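Local coordinates for putative Lipoprotein (Shewanella oneidensis, PDB 3U24) that is of unknown function but binds zinc and calcium ions and probably has a metallopeptidase-like fold, at residues 62-67 and 160-165; 363-368 and 373-378; 511-514 and 520-523; 532-537 and 549-554. All blocks are in the same frame, centred on the assembly; numbering follows the deposited sequence.

Contact 1: residues 62-67 and 160-165. With ACY (acetic acid), chain N.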
loop_
_atom_site.group_PDB
_atom_site.type_symbol
_atom_site.label_atom_id
_atom_site.label_comp_id
_atom_site.label_asym_id
_atom_site.label_seq_id
_atom_site.Cartn_x
_atom_site.Cartn_y
_atom_site.Cartn_z
ATOM N N ALA A 62 -12.362 -3.687 27.141
ATOM C CA ALA A 62 -13.173 -2.460 27.178
ATOM C C ALA A 62 -12.968 -1.651 25.905
ATOM O O ALA A 62 -13.897 -1.035 25.416
ATOM C CB ALA A 62 -12.840 -1.601 28.397
ATOM N N GLY A 63 -11.742 -1.647 25.383
ATOM C CA GLY A 63 -11.414 -1.043 24.048
ATOM C C GLY A 63 -12.282 -1.599 22.917
ATOM O O GLY A 63 -12.879 -0.848 22.149
ATOM N N ARG A 64 -12.375 -2.921 22.845
ATOM C CA ARG A 64 -13.184 -3.585 21.836
ATOM C C ARG A 64 -14.687 -3.286 22.011
ATOM O O ARG A 64 -15.349 -2.900 21.046
ATOM C CB ARG A 64 -12.945 -5.091 21.868
ATOM C CG ARG A 64 -11.506 -5.424 21.505
ATOM C CD ARG A 64 -11.254 -6.864 21.138
ATOM N NE ARG A 64 -11.405 -7.695 22.308
ATOM C CZ ARG A 64 -10.512 -7.887 23.272
ATOM N NH1 ARG A 64 -9.304 -7.326 23.247
ATOM N NH2 ARG A 64 -10.867 -8.674 24.292
ATOM N N VAL A 65 -15.204 -3.437 23.231
ATOM C CA VAL A 65 -16.592 -3.097 23.522
ATOM C C VAL A 65 -16.867 -1.675 23.071
ATOM O O VAL A 65 -17.843 -1.409 22.380
ATOM C CB VAL A 65 -16.924 -3.239 25.025
ATOM C CG1 VAL A 65 -18.195 -2.468 25.422
ATOM C CG2 VAL A 65 -17.052 -4.721 25.380
ATOM N N LYS A 66 -15.994 -0.757 23.450
ATOM C CA LYS A 66 -16.184 0.642 23.091
ATOM C C LYS A 66 -16.137 0.861 21.567
ATOM O O LYS A 66 -16.841 1.738 21.052
ATOM C CB LYS A 66 -15.104 1.487 23.768
ATOM C CG LYS A 66 -15.206 2.981 23.567
ATOM C CD LYS A 66 -14.062 3.691 24.298
ATOM C CE LYS A 66 -14.197 5.218 24.214
ATOM N NZ LYS A 66 -12.851 5.863 24.364
ATOM N N THR A 67 -15.291 0.109 20.860
ATOM C CA THR A 67 -15.241 0.204 19.395
ATOM C C THR A 67 -16.533 -0.321 18.810
ATOM O O THR A 67 -17.114 0.325 17.948
ATOM C CB THR A 67 -14.014 -0.506 18.799
ATOM O OG1 THR A 67 -12.852 0.158 19.293
ATOM C CG2 THR A 67 -14.000 -0.470 17.262
ATOM N N ARG A 160 -0.703 -9.275 26.562
ATOM C CA ARG A 160 -0.467 -10.633 26.965
ATOM C C ARG A 160 -1.769 -11.340 27.386
ATOM O O ARG A 160 -1.917 -12.551 27.162
ATOM C CB ARG A 160 0.610 -10.714 28.048
ATOM C CG ARG A 160 1.961 -10.221 27.551
ATOM C CD ARG A 160 3.042 -10.465 28.570
ATOM N NE ARG A 160 2.815 -9.670 29.758
ATOM C CZ ARG A 160 3.327 -8.458 29.966
ATOM N NH1 ARG A 160 4.120 -7.870 29.080
ATOM N NH2 ARG A 160 3.052 -7.810 31.078
ATOM N N GLY A 161 -2.706 -10.576 27.935
ATOM C CA GLY A 161 -4.046 -11.099 28.290
ATOM C C GLY A 161 -4.945 -11.345 27.073
ATOM O O GLY A 161 -5.880 -12.108 27.158
ATOM N N ASN A 162 -4.667 -10.711 25.948
ATOM C CA ASN A 162 -5.474 -10.891 24.732
ATOM C C ASN A 162 -4.947 -11.940 23.785
ATOM O O ASN A 162 -5.694 -12.572 23.077
ATOM C CB ASN A 162 -5.446 -9.637 23.876
ATOM C CG ASN A 162 -6.389 -8.588 24.327
ATOM O OD1 ASN A 162 -7.244 -8.807 25.199
ATOM N ND2 ASN A 162 -6.289 -7.413 23.662
ATOM N N ILE A 163 -3.645 -12.042 23.693
ATOM C CA ILE A 163 -3.038 -12.931 22.724
ATOM C C ILE A 163 -3.451 -14.363 23.037
ATOM O O ILE A 163 -3.425 -14.770 24.184
ATOM C CB ILE A 163 -1.518 -12.803 22.710
ATOM C CG1 ILE A 163 -1.130 -11.418 22.149
ATOM C CG2 ILE A 163 -0.911 -13.942 21.901
ATOM C CD1 ILE A 163 0.280 -10.975 22.447
ATOM N N SER A 164 -3.817 -15.125 22.018
ATOM C CA SER A 164 -4.251 -16.493 22.211
ATOM C C SER A 164 -4.071 -17.276 20.915
ATOM O O SER A 164 -4.558 -16.840 19.881
ATOM C CB SER A 164 -5.737 -16.481 22.605
ATOM O OG SER A 164 -6.248 -17.795 22.581
ATOM N N GLN A 165 -3.386 -18.414 20.991
ATOM C CA GLN A 165 -3.035 -19.231 19.831
ATOM C C GLN A 165 -2.415 -18.404 18.729
ATOM O O GLN A 165 -2.932 -18.354 17.631
ATOM C CB GLN A 165 -4.245 -19.990 19.273
ATOM C CG GLN A 165 -4.876 -20.927 20.284
ATOM C CD GLN A 165 -3.909 -21.976 20.753
ATOM O OE1 GLN A 165 -3.299 -22.722 19.937
ATOM N NE2 GLN A 165 -3.711 -22.027 22.073
HETATM C C ACY N . -15.571 -8.239 22.859
HETATM O O ACY N . -14.549 -8.513 22.139
HETATM O OXT ACY N . -15.674 -8.466 24.091
HETATM C CH3 ACY N . -16.783 -7.605 22.255
#
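The planar guanidinium of R64 and the planar amide of N162 meet with their planes 69° apart, and the arginine does its work at its edge, while W114 adds a cation-pi contact to the same group. The O of a bound acetic acid molecule, probably from the crystallisation liquor, lies at the edge in the guanidinium plane, where it accepts a hydrogen bond from R64 NE at 3.3 Å. Another part of the edge, R64 NH1, faces N162: it gives a weak hydrogen bond to N162 OD1 at 3.2 Å, with an N-H...O angle of 153°. N162 ND2 is nearer still, 3.0 Å from R64 NH1, yet both are donors and the pair is not bonded; the ND2 group is instead satisfied by the hydroxyl of Y121. The two side chains run past each other in opposite directions and the backbones stay well separated, with CA of R64 11.0 Å from CA of N162, and the single side-chain pair buries 75 Å². This is a thin surface bridge from the first turn of helix 61-79 to the end of helix 152-162, where I163 leaves helical geometry; helix 88-111 packs against R64 and T67, and helix 200-234 against R160 and I163.

Contact 2: residues 363-368 and 373-378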
loop_
_atom_site.group_PDB
_atom_site.type_symbol
_atom_site.label_atom_id
_atom_site.label_comp_id
_atom_site.label_asym_id
_atom_site.label_seq_id
_atom_site.Cartn_x
_atom_site.Cartn_y
_atom_site.Cartn_z
ATOM N N ILE A 363 5.782 9.045 -5.497
ATOM C CA ILE A 363 5.233 10.366 -5.294
ATOM C C ILE A 363 5.006 10.580 -3.808
ATOM O O ILE A 363 4.434 9.717 -3.160
ATOM C CB ILE A 363 3.877 10.486 -5.976
ATOM C CG1 ILE A 363 4.010 10.269 -7.480
ATOM C CG2 ILE A 363 3.303 11.844 -5.728
ATOM C CD1 ILE A 363 4.965 11.204 -8.180
ATOM N N SER A 364 5.456 11.695 -3.247
ATOM C CA SER A 364 5.064 12.005 -1.881
ATOM C C SER A 364 4.292 13.297 -1.893
ATOM O O SER A 364 4.644 14.285 -2.567
ATOM C CB SER A 364 6.232 12.048 -0.894
ATOM O OG SER A 364 7.093 13.128 -1.162
ATOM N N ALA A 365 3.204 13.264 -1.158
ATOM C CA ALA A 365 2.209 14.290 -1.261
ATOM C C ALA A 365 1.691 14.513 0.151
ATOM O O ALA A 365 1.788 13.612 0.987
ATOM C CB ALA A 365 1.109 13.836 -2.208
ATOM N N PRO A 366 1.181 15.709 0.427
ATOM C CA PRO A 366 0.681 16.025 1.769
ATOM C C PRO A 366 -0.561 15.240 2.129
ATOM O O PRO A 366 -1.391 14.986 1.258
ATOM C CB PRO A 366 0.328 17.522 1.684
ATOM C CG PRO A 366 0.209 17.812 0.222
ATOM C CD PRO A 366 1.145 16.871 -0.472
ATOM N N GLY A 367 -0.684 14.882 3.405
ATOM C CA GLY A 367 -1.928 14.349 3.934
ATOM C C GLY A 367 -3.025 15.408 4.006
ATOM O O GLY A 367 -2.784 16.583 3.781
ATOM N N PRO A 368 -4.255 14.978 4.320
ATOM C CA PRO A 368 -5.436 15.825 4.401
ATOM C C PRO A 368 -5.350 16.941 5.433
ATOM O O PRO A 368 -6.018 17.962 5.267
ATOM C CB PRO A 368 -6.537 14.853 4.809
ATOM C CG PRO A 368 -5.825 13.706 5.468
ATOM C CD PRO A 368 -4.549 13.579 4.689
ATOM N N GLY A 373 2.357 21.484 2.898
ATOM C CA GLY A 373 3.276 20.615 2.158
ATOM C C GLY A 373 3.168 20.554 0.648
ATOM O O GLY A 373 2.083 20.656 0.081
ATOM N N ASN A 374 4.309 20.353 0.002
ATOM C CA ASN A 374 4.381 20.274 -1.455
ATOM C C ASN A 374 4.383 18.807 -1.950
ATOM O O ASN A 374 4.540 17.882 -1.144
ATOM C CB ASN A 374 5.631 21.024 -1.923
ATOM C CG ASN A 374 5.481 21.593 -3.315
ATOM O OD1 ASN A 374 4.378 21.634 -3.865
ATOM N ND2 ASN A 374 6.598 22.034 -3.899
ATOM N N THR A 375 4.190 18.603 -3.257
ATOM C CA THR A 375 4.190 17.257 -3.861
ATOM C C THR A 375 5.433 17.053 -4.688
ATOM O O THR A 375 5.691 17.843 -5.575
ATOM C CB THR A 375 2.961 17.032 -4.793
ATOM O OG1 THR A 375 1.747 17.297 -4.074
ATOM C CG2 THR A 375 2.924 15.579 -5.320
ATOM N N TYR A 376 6.178 15.981 -4.415
ATOM C CA TYR A 376 7.381 15.611 -5.188
ATOM C C TYR A 376 7.390 14.180 -5.774
ATOM O O TYR A 376 6.710 13.286 -5.286
ATOM C CB TYR A 376 8.627 15.698 -4.300
ATOM C CG TYR A 376 8.761 16.970 -3.522
ATOM C CD1 TYR A 376 9.444 18.068 -4.054
ATOM C CD2 TYR A 376 8.225 17.082 -2.238
ATOM C CE1 TYR A 376 9.575 19.245 -3.329
ATOM C CE2 TYR A 376 8.354 18.262 -1.507
ATOM C CZ TYR A 376 9.026 19.335 -2.056
ATOM O OH TYR A 376 9.135 20.504 -1.338
ATOM N N TYR A 377 8.236 13.971 -6.787
ATOM C CA TYR A 377 8.615 12.637 -7.248
ATOM C C TYR A 377 9.981 12.300 -6.644
ATOM O O TYR A 377 11.020 12.787 -7.110
ATOM C CB TYR A 377 8.666 12.613 -8.777
ATOM C CG TYR A 377 8.799 11.264 -9.466
ATOM C CD1 TYR A 377 8.585 10.068 -8.804
ATOM C CD2 TYR A 377 9.066 11.208 -10.823
ATOM C CE1 TYR A 377 8.685 8.854 -9.465
ATOM C CE2 TYR A 377 9.151 10.012 -11.504
ATOM C CZ TYR A 377 8.958 8.834 -10.828
ATOM O OH TYR A 377 9.083 7.652 -11.508
ATOM N N ASN A 378 9.951 11.485 -5.595
ATOM C CA ASN A 378 11.142 10.979 -4.914
ATOM C C ASN A 378 11.816 9.876 -5.731
ATOM O O ASN A 378 11.265 8.797 -5.897
ATOM C CB ASN A 378 10.779 10.417 -3.540
ATOM C CG ASN A 378 10.221 11.466 -2.609
ATOM O OD1 ASN A 378 10.748 12.571 -2.522
ATOM N ND2 ASN A 378 9.145 11.125 -1.901
#
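Two backbone hydrogen bonds join S364 and Y376: S364 N to Y376 O and Y376 N to S364 O, each 2.9 Å long with N-H...O angles of 157° and 155°. They define an antiparallel hydrogen-bonded pair; the next pair, I363 with Y377, is non-hydrogen-bonded, and backbone bonding between N378 and S362 continues the pairing. CA-H...O contacts supplement the bonds, with I363 CA 3.3 Å from Y376 O and T375 CA equally far from S364 O. On the face carrying S364 and Y376, S364 OG lies 3.0 Å from N378 ND2, while N378 OD1 is taken by R351. On the other face, I363 and Y377 cross at about a right angle, and I363 CD1 reaches Y377 CD1 at 3.8 Å. I363 CG2, anti to its backbone N, meets T375 CG2 at 3.8 Å. Beyond the paired residues, P366 CG rests 3.4 Å from G373 O and carries the packing toward the turn. The hairpin supplies two strands of a small mixed sheet: 376-379 is central, flanked by 362-364 and by 349-352, which runs parallel to it. Helix 414-423 covers I363, A365 and T375 through Y415 and L418, and Y377 OH bonds to N406 of helix 401-409.

Contact 3: residues 511-514 and 520-523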
loop_
_atom_site.group_PDB
_atom_site.type_symbol
_atom_site.label_atom_id
_atom_site.label_comp_id
_atom_site.label_asym_id
_atom_site.label_seq_id
_atom_site.Cartn_x
_atom_site.Cartn_y
_atom_site.Cartn_z
ATOM N N TRP A 511 7.403 -14.163 -0.693
ATOM C CA TRP A 511 6.906 -15.195 0.195
ATOM C C TRP A 511 6.693 -14.658 1.613
ATOM O O TRP A 511 5.615 -14.825 2.200
ATOM C CB TRP A 511 7.874 -16.379 0.207
ATOM C CG TRP A 511 7.649 -17.318 1.348
ATOM C CD1 TRP A 511 8.394 -17.431 2.509
ATOM C CD2 TRP A 511 6.569 -18.303 1.490
ATOM N NE1 TRP A 511 7.855 -18.402 3.341
ATOM C CE2 TRP A 511 6.778 -18.964 2.781
ATOM C CE3 TRP A 511 5.520 -18.722 0.687
ATOM C CZ2 TRP A 511 5.948 -19.961 3.231
ATOM C CZ3 TRP A 511 4.683 -19.722 1.158
ATOM C CH2 TRP A 511 4.899 -20.338 2.388
ATOM N N ARG A 512 7.725 -14.021 2.164
ATOM C CA ARG A 512 7.648 -13.458 3.502
ATOM C C ARG A 512 6.475 -12.491 3.660
ATOM O O ARG A 512 5.730 -12.553 4.625
ATOM C CB ARG A 512 8.943 -12.736 3.872
ATOM C CG ARG A 512 8.971 -12.257 5.330
ATOM C CD ARG A 512 10.291 -11.555 5.679
ATOM N NE ARG A 512 10.491 -11.383 7.135
ATOM C CZ ARG A 512 10.303 -10.243 7.805
ATOM N NH1 ARG A 512 9.901 -9.133 7.167
ATOM N NH2 ARG A 512 10.519 -10.209 9.130
ATOM N N ARG A 513 6.322 -11.605 2.699
ATOM C CA ARG A 513 5.251 -10.615 2.724
ATOM C C ARG A 513 3.851 -11.292 2.744
ATOM O O ARG A 513 2.940 -10.851 3.477
ATOM C CB ARG A 513 5.422 -9.694 1.525
ATOM C CG ARG A 513 4.385 -8.612 1.367
ATOM C CD ARG A 513 4.877 -7.649 0.299
ATOM N NE ARG A 513 3.827 -6.750 -0.137
ATOM C CZ ARG A 513 3.929 -5.915 -1.169
ATOM N NH1 ARG A 513 5.063 -5.859 -1.879
ATOM N NH2 ARG A 513 2.883 -5.148 -1.489
ATOM N N ALA A 514 3.716 -12.378 1.983
ATOM C CA ALA A 514 2.472 -13.173 1.923
ATOM C C ALA A 514 2.219 -13.991 3.183
ATOM O O ALA A 514 1.066 -14.311 3.468
ATOM C CB ALA A 514 2.468 -14.082 0.714
ATOM N N GLN A 520 -3.659 -7.631 0.538
ATOM C CA GLN A 520 -3.018 -6.420 -0.011
ATOM C C GLN A 520 -2.300 -6.678 -1.350
ATOM O O GLN A 520 -2.315 -5.837 -2.255
ATOM C CB GLN A 520 -2.111 -5.766 1.052
ATOM C CG GLN A 520 -1.537 -4.392 0.670
ATOM C CD GLN A 520 -0.439 -4.483 -0.396
ATOM O OE1 GLN A 520 0.286 -5.477 -0.470
ATOM N NE2 GLN A 520 -0.362 -3.461 -1.263
ATOM N N LEU A 521 -1.714 -7.862 -1.493
ATOM C CA LEU A 521 -0.939 -8.224 -2.707
ATOM C C LEU A 521 -1.821 -8.334 -3.930
ATOM O O LEU A 521 -1.323 -8.131 -5.026
ATOM C CB LEU A 521 -0.137 -9.523 -2.530
ATOM C CG LEU A 521 1.256 -9.280 -1.944
ATOM C CD1 LEU A 521 1.857 -10.600 -1.452
ATOM C CD2 LEU A 521 2.157 -8.598 -2.973
ATOM N N THR A 522 -3.103 -8.646 -3.765
ATOM C CA THR A 522 -4.028 -8.684 -4.911
ATOM C C THR A 522 -4.473 -7.291 -5.427
ATOM O O THR A 522 -5.060 -7.183 -6.500
ATOM C CB THR A 522 -5.314 -9.488 -4.595
ATOM O OG1 THR A 522 -6.120 -8.735 -3.680
ATOM C CG2 THR A 522 -4.984 -10.862 -3.974
ATOM N N SER A 523 -4.162 -6.215 -4.698
ATOM C CA SER A 523 -4.786 -4.927 -4.950
ATOM C C SER A 523 -4.435 -4.406 -6.334
ATOM O O SER A 523 -5.290 -3.829 -7.047
ATOM C CB SER A 523 -4.463 -3.909 -3.829
ATOM O OG SER A 523 -3.084 -3.623 -3.705
HETATM O O HOH W 1 1.317 -6.872 1.527
#
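R513 reaches across to Q520 and L521 with its guanidinium turned so that one face and one edge are used at once. L521 CD2 sits over the centre of that face, 3.6 Å above the plane and 3.7 Å from R513 CZ, while the amide of Q520 comes in at the edge, its plane only 23° from that of the guanidinium. There R513 NH2 donates to Q520 OE1 over 2.8 Å with an N-H...O angle of 162°. The donor is tilted 25° from the carbonyl plane, although OE1 itself lies close to the guanidinium plane. A water at the same edge accepts from R513 NE and donates to Q520 OE1, so OE1 is gripped twice and the two nitrogens are tied to one oxygen. An R513 chain extended from CG to NE carries the group this far, whereas Q520 bends at chi2 to meet it. Y524 fixes the pair further, its hydroxyl bonding to both R513 NH2 and Q520 NE2. The other branch of L521, CD1, lies 4.1 Å from A514 CB, and helix 459-485 borders both residues. S523 OG and S523 N both bond to Q520 O, closing a turn that leads into helix 523-542. The arrangement is a connection between consecutive helices, 504-516 and 523-542, braced by an arginine-glutamine hydrogen bond near a zinc site, the side chain of Q520 being about 6 Å from that of the zinc ligand E439.

Contact 4: residues 532-537 and 549-554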
loop_
_atom_site.group_PDB
_atom_site.type_symbol
_atom_site.label_atom_id
_atom_site.label_comp_id
_atom_site.label_asym_id
_atom_site.label_seq_id
_atom_site.Cartn_x
_atom_site.Cartn_y
_atom_site.Cartn_z
ATOM N N TYR A 532 -9.713 -1.875 -16.714
ATOM C CA TYR A 532 -9.631 -2.299 -18.117
ATOM C C TYR A 532 -10.942 -2.925 -18.580
ATOM O O TYR A 532 -11.447 -2.558 -19.636
ATOM C CB TYR A 532 -8.472 -3.295 -18.354
ATOM C CG TYR A 532 -8.080 -3.415 -19.800
ATOM C CD1 TYR A 532 -8.742 -4.298 -20.660
ATOM C CD2 TYR A 532 -7.044 -2.636 -20.333
ATOM C CE1 TYR A 532 -8.372 -4.412 -22.008
ATOM C CE2 TYR A 532 -6.679 -2.710 -21.695
ATOM C CZ TYR A 532 -7.359 -3.590 -22.535
ATOM O OH TYR A 532 -6.993 -3.680 -23.878
ATOM N N ASP A 533 -11.493 -3.860 -17.819
ATOM C CA ASP A 533 -12.796 -4.460 -18.196
ATOM C C ASP A 533 -13.916 -3.400 -18.214
ATOM O O ASP A 533 -14.707 -3.383 -19.117
ATOM C CB ASP A 533 -13.203 -5.601 -17.269
ATOM C CG ASP A 533 -12.239 -6.800 -17.335
ATOM O OD1 ASP A 533 -11.472 -6.923 -18.348
ATOM O OD2 ASP A 533 -12.266 -7.614 -16.349
ATOM N N PHE A 534 -13.967 -2.509 -17.235
ATOM C CA PHE A 534 -14.937 -1.420 -17.320
ATOM C C PHE A 534 -14.728 -0.571 -18.569
ATOM O O PHE A 534 -15.680 -0.210 -19.216
ATOM C CB PHE A 534 -14.918 -0.524 -16.078
ATOM C CG PHE A 534 -15.816 0.689 -16.180
ATOM C CD1 PHE A 534 -17.125 0.568 -16.653
ATOM C CD2 PHE A 534 -15.363 1.924 -15.787
ATOM C CE1 PHE A 534 -17.945 1.672 -16.748
ATOM C CE2 PHE A 534 -16.180 3.028 -15.856
ATOM C CZ PHE A 534 -17.461 2.922 -16.366
ATOM N N ARG A 535 -13.484 -0.275 -18.922
ATOM C CA ARG A 535 -13.250 0.491 -20.123
ATOM C C ARG A 535 -13.817 -0.223 -21.340
ATOM O O ARG A 535 -14.524 0.394 -22.149
ATOM C CB ARG A 535 -11.800 0.803 -20.355
ATOM C CG ARG A 535 -11.648 1.633 -21.604
ATOM C CD ARG A 535 -10.209 1.876 -21.923
ATOM N NE ARG A 535 -9.614 0.755 -22.620
ATOM C CZ ARG A 535 -8.366 0.723 -23.041
ATOM N NH1 ARG A 535 -7.529 1.735 -22.789
ATOM N NH2 ARG A 535 -7.951 -0.328 -23.716
ATOM N N GLU A 536 -13.520 -1.508 -21.476
ATOM C CA GLU A 536 -13.981 -2.221 -22.664
ATOM C C GLU A 536 -15.495 -2.287 -22.692
ATOM O O GLU A 536 -16.078 -2.225 -23.742
ATOM C CB GLU A 536 -13.357 -3.600 -22.772
ATOM C CG GLU A 536 -11.829 -3.603 -22.970
ATOM C CD GLU A 536 -11.342 -2.775 -24.176
ATOM O OE1 GLU A 536 -11.632 -3.149 -25.333
ATOM O OE2 GLU A 536 -10.650 -1.744 -23.958
ATOM N N GLU A 537 -16.122 -2.407 -21.529
ATOM C CA GLU A 537 -17.585 -2.369 -21.397
ATOM C C GLU A 537 -18.175 -1.018 -21.822
ATOM O O GLU A 537 -19.225 -0.943 -22.440
ATOM C CB GLU A 537 -17.967 -2.669 -19.943
ATOM C CG GLU A 537 -19.439 -2.464 -19.631
ATOM C CD GLU A 537 -19.789 -2.760 -18.187
ATOM O OE1 GLU A 537 -18.930 -2.650 -17.297
ATOM O OE2 GLU A 537 -20.959 -3.094 -17.929
ATOM N N LYS A 549 -10.203 10.074 -24.108
ATOM C CA LYS A 549 -9.873 11.168 -23.199
ATOM C C LYS A 549 -11.017 11.515 -22.231
ATOM O O LYS A 549 -10.783 11.731 -21.034
ATOM C CB LYS A 549 -9.469 12.383 -24.011
ATOM C CG LYS A 549 -8.981 13.582 -23.223
ATOM C CD LYS A 549 -8.702 14.713 -24.185
ATOM C CE LYS A 549 -7.751 15.732 -23.614
ATOM N NZ LYS A 549 -7.418 16.704 -24.701
ATOM N N ALA A 550 -12.242 11.556 -22.749
ATOM C CA ALA A 550 -13.442 11.848 -21.930
ATOM C C ALA A 550 -13.669 10.712 -20.962
ATOM O O ALA A 550 -14.093 10.921 -19.851
ATOM C CB ALA A 550 -14.718 12.054 -22.808
ATOM N N PHE A 551 -13.395 9.490 -21.384
ATOM C CA PHE A 551 -13.510 8.372 -20.450
ATOM C C PHE A 551 -12.565 8.558 -19.261
ATOM O O PHE A 551 -12.969 8.488 -18.100
ATOM C CB PHE A 551 -13.260 7.035 -21.145
ATOM C CG PHE A 551 -13.184 5.870 -20.186
ATOM C CD1 PHE A 551 -14.330 5.297 -19.697
ATOM C CD2 PHE A 551 -11.967 5.364 -19.784
ATOM C CE1 PHE A 551 -14.262 4.230 -18.823
ATOM C CE2 PHE A 551 -11.885 4.302 -18.909
ATOM C CZ PHE A 551 -13.049 3.736 -18.441
ATOM N N HIS A 552 -11.313 8.846 -19.573
ATOM C CA HIS A 552 -10.283 9.005 -18.556
ATOM C C HIS A 552 -10.613 10.093 -17.597
ATOM O O HIS A 552 -10.503 9.904 -16.387
ATOM C CB HIS A 552 -8.902 9.247 -19.178
ATOM C CG HIS A 552 -8.274 8.010 -19.806
ATOM N ND1 HIS A 552 -7.359 8.088 -20.803
ATOM C CD2 HIS A 552 -8.466 6.642 -19.549
ATOM C CE1 HIS A 552 -6.997 6.831 -21.184
ATOM N NE2 HIS A 552 -7.663 5.946 -20.407
ATOM N N GLU A 553 -11.009 11.251 -18.104
ATOM C CA GLU A 553 -11.241 12.416 -17.244
ATOM C C GLU A 553 -12.458 12.224 -16.341
ATOM O O GLU A 553 -12.470 12.629 -15.173
ATOM C CB GLU A 553 -11.374 13.693 -18.081
ATOM C CG GLU A 553 -10.017 14.105 -18.661
ATOM C CD GLU A 553 -10.071 15.210 -19.697
ATOM O OE1 GLU A 553 -11.120 15.886 -19.838
ATOM O OE2 GLU A 553 -9.046 15.425 -20.380
ATOM N N LYS A 554 -13.473 11.573 -16.864
ATOM C CA LYS A 554 -14.649 11.307 -16.060
ATOM C C LYS A 554 -14.304 10.254 -14.992
ATOM O O LYS A 554 -14.689 10.410 -13.813
ATOM C CB LYS A 554 -15.797 10.838 -16.941
ATOM C CG LYS A 554 -17.082 10.532 -16.185
ATOM C CD LYS A 554 -17.867 11.787 -15.821
ATOM C CE LYS A 554 -19.315 11.450 -15.452
ATOM N NZ LYS A 554 -19.779 12.351 -14.350
#
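F551 meets two consecutive residues of the facing helix, F534 and R535. R535 CG lies over one face of the F551 ring, 4.2 Å from its centroid and 26° off the ring normal, a CH-pi contact displaced toward the rim. F551 CZ also comes within 3.7 Å of R535 CB, so the ring presses on the root of the arginine rather than on its charged end. F534 CE2 touches F551 CE1 at 3.7 Å. The two rings are oblique, their planes 53° apart and their centroids separated by 5.5 Å. All three residues are buried.

The arginine is guided past the ring by a chain that is extended as far as CD and then bends at chi3 (82°), taking the guanidinium away from F551. There it is held side-on by its sequence neighbour: NE and NH2 both bind E536 OE2, with R535 NE 3.0 Å from that oxygen. E451 forms a second salt bridge to NH2, and NH1 donates a hydrogen bond to the Y444 hydroxyl. The Y444 hydroxyl also bonds to H552 NE2, so this hydroxyl of helix 435-451 joins R535 to H552 across the contact. F534 also packs on R567 and M570 of helix 563-571, and F551 leans on F546 in the connecting loop. The interface is a helix-helix contact between helices 523-542 and 548-555, consecutive in the chain, in which one phenylalanine from the shorter helix is inserted against the longer, within the C-terminal part of this mostly helical fold.

Overall arrangement
All four contacts belong to one chain and follow one another in sequence, without touching. Contacts 2 and 3 relate most directly to the zinc site of H408, H414 and E439: I363 of contact 2 lies about 4 Å from H414 between side chains, and Q520 of contact 3 about 6 Å from E439, although the centres of contacts 2 and 3 are 25 Å apart. Contacts 3 and 4 are linked by chain continuity, since helix 523-542 starts at the end of contact 3 and carries contact 4; their nearest atoms are about 11 Å apart. Contacts 1 and 4 both lie far out, their centres 26 and 24 Å from the chain's centre, on opposite sides of it; the R64 side chain is about 7 Å from another bound zinc ion.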